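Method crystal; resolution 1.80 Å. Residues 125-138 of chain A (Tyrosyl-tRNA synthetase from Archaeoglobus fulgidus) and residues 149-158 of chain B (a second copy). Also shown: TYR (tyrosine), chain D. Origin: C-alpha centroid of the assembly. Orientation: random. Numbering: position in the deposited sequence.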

# COMPACT_ATOMS: atom_id res chain seq x y z
N VAL A 125 -4.48 -8.14 2.64
CA VAL A 125 -3.70 -7.17 1.87
C VAL A 125 -2.39 -6.91 2.59
O VAL A 125 -1.32 -6.89 1.97
N LEU A 126 -2.47 -6.73 3.91
CA LEU A 126 -1.26 -6.48 4.69
C LEU A 126 -0.30 -7.67 4.63
O LEU A 126 0.92 -7.49 4.55
N LYS A 127 -0.84 -8.88 4.67
CA LYS A 127 -0.03 -10.09 4.60
C LYS A 127 0.61 -10.19 3.22
O LYS A 127 1.80 -10.51 3.09
N MET A 128 -0.18 -9.94 2.19
CA MET A 128 0.33 -9.97 0.82
C MET A 128 1.45 -8.93 0.67
O MET A 128 2.50 -9.20 0.07
N ALA A 129 1.23 -7.74 1.22
CA ALA A 129 2.24 -6.68 1.13
C ALA A 129 3.53 -7.05 1.84
O ALA A 129 4.62 -6.68 1.41
N ARG A 130 3.41 -7.77 2.95
CA ARG A 130 4.57 -8.19 3.73
C ARG A 130 5.44 -9.22 3.00
O ARG A 130 6.65 -9.27 3.22
N ILE A 131 4.83 -10.03 2.14
CA ILE A 131 5.59 -11.05 1.43
C ILE A 131 5.88 -10.74 -0.04
O ILE A 131 6.50 -11.54 -0.74
N THR A 132 5.46 -9.57 -0.50
CA THR A 132 5.68 -9.17 -1.88
C THR A 132 6.70 -8.04 -1.98
O THR A 132 6.52 -6.99 -1.37
N THR A 133 7.79 -8.24 -2.72
CA THR A 133 8.77 -7.18 -2.86
C THR A 133 8.17 -6.02 -3.65
O THR A 133 7.30 -6.22 -4.50
N LEU A 134 8.61 -4.81 -3.36
CA LEU A 134 8.14 -3.64 -4.09
C LEU A 134 8.47 -3.85 -5.57
O LEU A 134 7.69 -3.51 -6.45
N ASN A 135 9.64 -4.42 -5.84
CA ASN A 135 10.08 -4.68 -7.20
C ASN A 135 9.08 -5.52 -7.99
O ASN A 135 8.69 -5.17 -9.11
N ARG A 136 8.65 -6.64 -7.41
CA ARG A 136 7.70 -7.53 -8.07
C ARG A 136 6.37 -6.81 -8.31
O ARG A 136 5.77 -6.94 -9.37
N ALA A 137 5.92 -6.05 -7.31
CA ALA A 137 4.67 -5.33 -7.43
C ALA A 137 4.74 -4.27 -8.52
O ALA A 137 3.84 -4.14 -9.36
N ARG A 138 5.82 -3.49 -8.51
CA ARG A 138 6.00 -2.43 -9.49
C ARG A 138 6.04 -3.01 -10.90
O ARG A 138 5.41 -2.49 -11.82
N GLU B 149 17.28 -1.36 0.36
CA GLU B 149 16.81 -1.60 -1.00
C GLU B 149 16.05 -2.92 -0.97
O GLU B 149 16.15 -3.69 -0.01
N ASP B 150 15.30 -3.16 -2.04
CA ASP B 150 14.49 -4.35 -2.15
C ASP B 150 13.49 -4.41 -0.98
O ASP B 150 13.31 -5.45 -0.35
N PRO B 151 12.84 -3.27 -0.67
CA PRO B 151 11.87 -3.29 0.43
C PRO B 151 10.61 -4.04 -0.01
O PRO B 151 10.41 -4.30 -1.20
N MET B 152 9.77 -4.39 0.96
CA MET B 152 8.52 -5.07 0.66
C MET B 152 7.46 -3.98 0.46
O MET B 152 7.67 -2.84 0.87
N VAL B 153 6.35 -4.33 -0.17
CA VAL B 153 5.29 -3.34 -0.37
C VAL B 153 4.81 -2.88 1.00
O VAL B 153 4.43 -1.71 1.18
N SER B 154 4.86 -3.78 1.98
CA SER B 154 4.42 -3.46 3.34
C SER B 154 5.17 -2.26 3.91
O SER B 154 4.61 -1.48 4.67
N GLN B 155 6.45 -2.10 3.54
CA GLN B 155 7.23 -0.97 4.04
C GLN B 155 6.90 0.38 3.39
O GLN B 155 7.27 1.43 3.90
N MET B 156 6.19 0.34 2.26
CA MET B 156 5.78 1.56 1.58
C MET B 156 4.41 1.99 2.13
O MET B 156 4.03 3.16 2.03
N ILE B 157 3.67 1.04 2.69
CA ILE B 157 2.37 1.33 3.29
C ILE B 157 2.60 1.93 4.67
O ILE B 157 1.86 2.82 5.12
N TYR B 158 3.62 1.42 5.34
CA TYR B 158 4.03 1.85 6.68
C TYR B 158 3.97 3.37 6.98
O TYR B 158 3.27 3.80 7.91

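Three backbone hydrogen bonds join the two copies where the chain A helix gives way to a short turn. Ser B154 N donates to Ala A129 O (3.0 Å), Val B153 N to Thr A132 O (2.9 Å), and Leu A134 N to Pro B151 O (2.9 Å). The last two flank the single bridge between Thr A133 and Met B152. Ala A129 O and Thr A132 O thus find donors in Ser B154 N and Val B153 N.

One water completes this polar edge. It accepts from Asn A135 N (3.0 Å) and donates to Pro B151 O (2.8 Å) and Asp B150 OD1 (3.1 Å). Pro B151 O therefore receives two hydrogen bonds.

Both threonine hydroxyls find partners within chain A. Thr A132, chi1 m, donates from OG1 to Met A128 O (2.7 Å). Thr A133, chi1 p, caps the next helix, its OG1 accepting from Arg A136 N (3.0 Å). Ser B154 points toward chain A with chi1 p. Its OG lies 3.5 Å from Arg A130 CA but is hydrogen-bonded elsewhere in the structure.

The remaining contacts are largely apolar. Leu A134 is t,p, and its CD2 reaches Met B156 CG (4.0 Å) and Pro B151 CG (4.1 Å). Val B153, chi1 t, sets CG2 against Ala A137 CB (3.5 Å). Ile B157 is m,t and points toward chain A, where its CD1 meets Ala A129 CB (3.9 Å) and Leu A126 CD2 (4.4 Å). Met B152 is m,m,m. Its CA-to-CB bond points away, yet the chain folds back so that CE lies 3.1 Å from Arg A130 O.

Tyr B158, chi1 t, is out of reach of chain A. Its OH accepts from N of the bound tyrosine (2.8 Å), as suits a tyrosyl-tRNA synthetase.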

# COMPACT_ATOMS: atom_id res chain seq x y z
CB VAL A 125 -4.46 -5.83 1.70
CG1 VAL A 125 -3.52 -4.76 1.13
CG2 VAL A 125 -5.64 -6.02 0.77
CB LEU A 126 -1.62 -6.15 6.14
CG LEU A 126 -2.41 -4.85 6.35
CD1 LEU A 126 -2.43 -4.53 7.83
CD2 LEU A 126 -1.78 -3.70 5.56
CB LYS A 127 -0.89 -11.33 4.87
CG LYS A 127 -1.39 -11.42 6.31
CD LYS A 127 -2.30 -12.62 6.51
CE LYS A 127 -2.73 -12.75 7.96
NZ LYS A 127 -3.61 -13.94 8.18
CB MET A 128 -0.78 -9.65 -0.19
CG MET A 128 -1.67 -10.82 -0.55
SD MET A 128 -0.78 -12.04 -1.54
CE MET A 128 -0.69 -11.20 -3.10
CB ALA A 129 1.69 -5.36 1.70
CB ARG A 130 4.11 -8.76 5.08
CG ARG A 130 5.15 -9.57 5.84
CD ARG A 130 6.27 -8.70 6.37
NE ARG A 130 7.23 -9.46 7.16
CZ ARG A 130 8.29 -10.08 6.66
NH1 ARG A 130 9.11 -10.75 7.46
NH2 ARG A 130 8.55 -10.03 5.36
CB ILE A 131 4.89 -12.44 1.52
CG1 ILE A 131 3.57 -12.44 0.74
CG2 ILE A 131 4.59 -12.76 2.98
CD1 ILE A 131 2.91 -13.81 0.63
CB THR A 132 4.35 -8.71 -2.52
OG1 THR A 132 3.38 -9.77 -2.43
CG2 THR A 132 4.55 -8.34 -3.98
CB THR A 133 10.05 -7.65 -3.61
OG1 THR A 133 9.70 -8.02 -4.96
CG2 THR A 133 10.68 -8.84 -2.91
CB LEU A 134 8.84 -2.38 -3.57
CG LEU A 134 8.54 -1.09 -4.36
CD1 LEU A 134 7.03 -0.84 -4.40
CD2 LEU A 134 9.27 0.08 -3.72
CB ASN A 135 11.43 -5.39 -7.17
CG ASN A 135 12.02 -5.57 -8.55
OD1 ASN A 135 12.91 -6.41 -8.75
ND2 ASN A 135 11.55 -4.79 -9.51
CB ARG A 136 7.49 -8.78 -7.21
CG ARG A 136 6.62 -9.87 -7.83
CD ARG A 136 7.38 -10.67 -8.89
NE ARG A 136 6.58 -11.76 -9.46
CZ ARG A 136 6.14 -12.82 -8.77
NH1 ARG A 136 5.43 -13.76 -9.38
NH2 ARG A 136 6.42 -12.94 -7.48
CB ALA A 137 4.32 -4.68 -6.10
CB ARG A 138 7.29 -1.67 -9.20
CG ARG A 138 7.42 -0.36 -9.95
CD ARG A 138 8.79 0.25 -9.71
NE ARG A 138 8.84 1.68 -10.01
CZ ARG A 138 8.40 2.24 -11.14
NH1 ARG A 138 7.87 1.49 -12.09
NH2 ARG A 138 8.52 3.55 -11.32
CB GLU B 149 17.96 -1.69 -2.01
CG GLU B 149 17.55 -2.23 -3.40
CD GLU B 149 16.99 -1.18 -4.36
OE1 GLU B 149 17.70 -0.18 -4.62
OE2 GLU B 149 15.85 -1.36 -4.86
CB ASP B 150 15.35 -5.62 -2.17
CG ASP B 150 14.59 -6.83 -2.67
OD1 ASP B 150 13.86 -6.70 -3.68
OD2 ASP B 150 14.73 -7.91 -2.06
CB PRO B 151 11.59 -1.81 0.65
CG PRO B 151 11.69 -1.24 -0.74
CD PRO B 151 12.97 -1.92 -1.23
CB MET B 152 8.11 -5.97 1.82
CG MET B 152 9.21 -6.90 2.28
SD MET B 152 9.80 -7.86 0.86
CE MET B 152 8.54 -9.01 0.77
CB VAL B 153 4.10 -3.93 -1.16
CG1 VAL B 153 2.97 -2.90 -1.27
CG2 VAL B 153 4.56 -4.35 -2.58
CB SER B 154 4.60 -4.67 4.27
OG SER B 154 5.96 -5.05 4.34
CB GLN B 155 8.73 -1.31 3.94
CG GLN B 155 9.14 -2.22 5.09
CD GLN B 155 10.28 -3.18 4.78
OE1 GLN B 155 10.95 -3.67 5.70
NE2 GLN B 155 10.49 -3.48 3.50
CB MET B 156 5.69 1.32 0.07
CG MET B 156 7.00 0.83 -0.54
SD MET B 156 8.31 2.05 -0.38
CE MET B 156 9.17 1.51 1.08
CB ILE B 157 1.51 0.04 3.45
CG1 ILE B 157 1.03 -0.46 2.09
CG2 ILE B 157 0.29 0.34 4.35
CD1 ILE B 157 0.30 -1.79 2.15
CB TYR B 158 5.44 1.30 6.94
CG TYR B 158 6.03 1.51 8.32
CD1 TYR B 158 6.27 0.42 9.16
CD2 TYR B 158 6.45 2.77 8.74
CE1 TYR B 158 6.91 0.59 10.38
CE2 TYR B 158 7.08 2.95 9.95
CZ TYR B 158 7.32 1.86 10.76
OH TYR B 158 7.96 2.03 11.95
N TYR D . 8.14 4.70 12.92
CA TYR D . 8.34 4.60 14.39
C TYR D . 9.74 4.06 14.69
O TYR D . 10.11 4.00 15.88
CB TYR D . 7.26 3.71 15.00
CG TYR D . 5.89 4.33 14.85
CD1 TYR D . 4.83 3.63 14.26
CD2 TYR D . 5.66 5.63 15.28
CE1 TYR D . 3.57 4.22 14.11
CE2 TYR D . 4.42 6.23 15.15
CZ TYR D . 3.38 5.53 14.56
OH TYR D . 2.17 6.17 14.40
OXT TYR D . 10.44 3.72 13.72
O HOH W 1 11.75 -4.45 -3.71